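PDB 2ZTS: KaiC domain-containing protein from Pyrococcus horikoshii, which binds ADP and magnesium in the crystal and is probably an ATP-binding P-loop protein of the KaiC-like family, assembled from six chains. Local coordinates for residues Asn122-Ile127 with Leu162-Ile167. Numbering follows the deposited sequence.
Sequences NFLRYI and LKLNTI
The helical turns 122-127 and 162-167 run side by side in the same direction, their axes 10.8 Å apart and inclined by 19°, with Leu124 facing Leu164 at 7.1 Å between CA atoms. Leu124 makes every contact across the gap, its isobutyl end reaching Lys163, Leu164 and Ile167. Its CD2 methyl meets CB of Lys163 at 3.9 Å, and the two side chains cross at about a right angle. The other branch, CD1, lies 4.4 Å from CD1 of Leu164, while the branch point CG sits 4.4 Å from CG1 of Ile167. Both Leu124 torsions lie off the staggered positions (chi1 -98°, chi2 22°); as modelled, they direct CD1 to Leu164 and CD2 to Lys163. Lys163 gives the contact its aliphatic base; the chain runs extended beyond CG and bends at chi4, with NZ in a long, weak ion pair with Asp121. On the second helix, the Thr166 hydroxyl donates to Lys163 O, 2.7 Å from OG1, supplementing a weak backbone bond from Ile167 N to the same carbonyl. Ile127 and Leu164 turn to the central sheet, resting on Leu139 and Ile141 of strand 138-142. The pair thus belongs to the layer of helices on one face of the P-loop NTPase sheet. Between these two turns, contact is apolar and fairly loose, with 194 Å² buried: the helices meet through one leucine and three neighbours, by dispersion contacts alone. No polar bond joins the two segments, and the weak Lys163-Asp121 pair links the helices one residue before 122-127.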
loop_
_atom_site.group_PDB
_atom_site.type_symbol
_atom_site.label_atom_id
_atom_site.label_comp_id
_atom_site.label_asym_id
_atom_site.label_seq_id
_atom_site.Cartn_x
_atom_site.Cartn_y
_atom_site.Cartn_z
ATOM N N ASN C 122 -34.025 -13.144 -0.474
ATOM C CA ASN C 122 -34.507 -14.442 0.023
ATOM C C ASN C 122 -33.793 -14.887 1.312
ATOM O O ASN C 122 -34.407 -15.301 2.311
ATOM C CB ASN C 122 -34.372 -15.551 -1.063
ATOM C CG ASN C 122 -35.386 -15.405 -2.227
ATOM O OD1 ASN C 122 -35.308 -16.133 -3.237
ATOM N ND2 ASN C 122 -36.295 -14.475 -2.103
ATOM N N PHE C 123 -32.469 -14.779 1.274
ATOM C CA PHE C 123 -31.631 -15.108 2.427
ATOM C C PHE C 123 -32.124 -14.493 3.720
ATOM O O PHE C 123 -32.354 -15.190 4.700
ATOM C CB PHE C 123 -30.194 -14.636 2.177
ATOM C CG PHE C 123 -29.212 -15.041 3.239
ATOM C CD1 PHE C 123 -28.406 -14.110 3.816
ATOM C CD2 PHE C 123 -29.031 -16.356 3.565
ATOM C CE1 PHE C 123 -27.458 -14.468 4.746
ATOM C CE2 PHE C 123 -28.062 -16.735 4.517
ATOM C CZ PHE C 123 -27.286 -15.776 5.095
ATOM N N LEU C 124 -32.304 -13.193 3.683
ATOM C CA LEU C 124 -32.619 -12.398 4.862
ATOM C C LEU C 124 -34.064 -12.656 5.352
ATOM O O LEU C 124 -34.323 -12.780 6.549
ATOM C CB LEU C 124 -32.410 -10.886 4.485
ATOM C CG LEU C 124 -31.100 -10.106 4.831
ATOM C CD1 LEU C 124 -29.873 -10.934 5.065
ATOM C CD2 LEU C 124 -30.801 -9.069 3.788
ATOM N N ARG C 125 -34.998 -12.703 4.405
ATOM C CA ARG C 125 -36.366 -13.184 4.649
ATOM C C ARG C 125 -36.309 -14.511 5.368
ATOM O O ARG C 125 -36.942 -14.704 6.434
ATOM C CB ARG C 125 -37.104 -13.344 3.317
ATOM C CG ARG C 125 -38.613 -13.190 3.386
ATOM C CD ARG C 125 -39.390 -13.489 2.045
ATOM N NE ARG C 125 -38.663 -13.180 0.798
ATOM C CZ ARG C 125 -38.345 -11.962 0.360
ATOM N NH1 ARG C 125 -37.680 -11.829 -0.794
ATOM N NH2 ARG C 125 -38.656 -10.878 1.079
ATOM N N TYR C 126 -35.492 -15.434 4.860
ATOM C CA TYR C 126 -35.486 -16.792 5.457
ATOM C C TYR C 126 -34.912 -16.807 6.886
ATOM O O TYR C 126 -35.418 -17.505 7.751
ATOM C CB TYR C 126 -34.829 -17.824 4.534
ATOM C CG TYR C 126 -35.064 -19.218 5.006
ATOM C CD1 TYR C 126 -33.999 -20.015 5.522
ATOM C CD2 TYR C 126 -36.375 -19.755 5.000
ATOM C CE1 TYR C 126 -34.236 -21.299 5.997
ATOM C CE2 TYR C 126 -36.630 -21.041 5.481
ATOM C CZ TYR C 126 -35.591 -21.820 5.946
ATOM O OH TYR C 126 -35.906 -23.077 6.425
ATOM N N ILE C 127 -33.868 -16.030 7.163
ATOM C CA ILE C 127 -33.374 -15.926 8.531
ATOM C C ILE C 127 -34.439 -15.312 9.440
ATOM O O ILE C 127 -34.614 -15.732 10.564
ATOM C CB ILE C 127 -32.150 -15.026 8.611
ATOM C CG1 ILE C 127 -30.991 -15.599 7.770
ATOM C CG2 ILE C 127 -31.775 -14.834 10.063
ATOM C CD1 ILE C 127 -29.953 -14.586 7.394
ATOM N N LEU C 162 -26.032 -2.963 4.975
ATOM C CA LEU C 162 -27.086 -2.047 5.363
ATOM C C LEU C 162 -28.473 -2.768 5.365
ATOM O O LEU C 162 -29.224 -2.655 6.315
ATOM C CB LEU C 162 -27.054 -0.798 4.474
ATOM C CG LEU C 162 -25.914 0.181 4.841
ATOM C CD1 LEU C 162 -25.973 1.361 3.908
ATOM C CD2 LEU C 162 -25.885 0.656 6.287
ATOM N N LYS C 163 -28.764 -3.607 4.373
ATOM C CA LYS C 163 -29.986 -4.427 4.503
ATOM C C LYS C 163 -30.003 -5.361 5.723
ATOM O O LYS C 163 -31.049 -5.513 6.378
ATOM C CB LYS C 163 -30.258 -5.268 3.272
ATOM C CG LYS C 163 -30.578 -4.560 2.003
ATOM C CD LYS C 163 -30.924 -5.663 0.951
ATOM C CE LYS C 163 -31.239 -5.140 -0.441
ATOM N NZ LYS C 163 -32.707 -4.726 -0.593
ATOM N N LEU C 164 -28.862 -5.978 6.061
ATOM C CA LEU C 164 -28.834 -6.849 7.203
ATOM C C LEU C 164 -29.135 -6.062 8.470
ATOM O O LEU C 164 -29.812 -6.568 9.374
ATOM C CB LEU C 164 -27.493 -7.524 7.362
ATOM C CG LEU C 164 -27.169 -8.330 8.576
ATOM C CD1 LEU C 164 -28.151 -9.464 8.806
ATOM C CD2 LEU C 164 -25.812 -8.931 8.313
ATOM N N ASN C 165 -28.564 -4.864 8.570
ATOM C CA ASN C 165 -28.682 -4.015 9.774
ATOM C C ASN C 165 -30.153 -3.714 10.026
ATOM O O ASN C 165 -30.587 -3.783 11.158
ATOM C CB ASN C 165 -27.905 -2.709 9.582
ATOM C CG ASN C 165 -27.974 -1.771 10.773
ATOM O OD1 ASN C 165 -27.612 -2.136 11.880
ATOM N ND2 ASN C 165 -28.430 -0.518 10.529
ATOM N N THR C 166 -30.898 -3.431 8.968
ATOM C CA THR C 166 -32.294 -3.085 9.105
ATOM C C THR C 166 -33.087 -4.281 9.683
ATOM O O THR C 166 -33.894 -4.072 10.571
ATOM C CB THR C 166 -32.954 -2.587 7.770
ATOM O OG1 THR C 166 -32.936 -3.647 6.810
ATOM C CG2 THR C 166 -32.173 -1.503 7.097
ATOM N N ILE C 167 -32.840 -5.510 9.208
ATOM C CA ILE C 167 -33.568 -6.621 9.773
ATOM C C ILE C 167 -33.078 -7.012 11.182
ATOM O O ILE C 167 -33.902 -7.399 11.960
ATOM C CB ILE C 167 -33.710 -7.882 8.824
ATOM C CG1 ILE C 167 -32.440 -8.683 8.809
ATOM C CG2 ILE C 167 -34.047 -7.503 7.425
ATOM C CD1 ILE C 167 -32.341 -9.595 9.967
#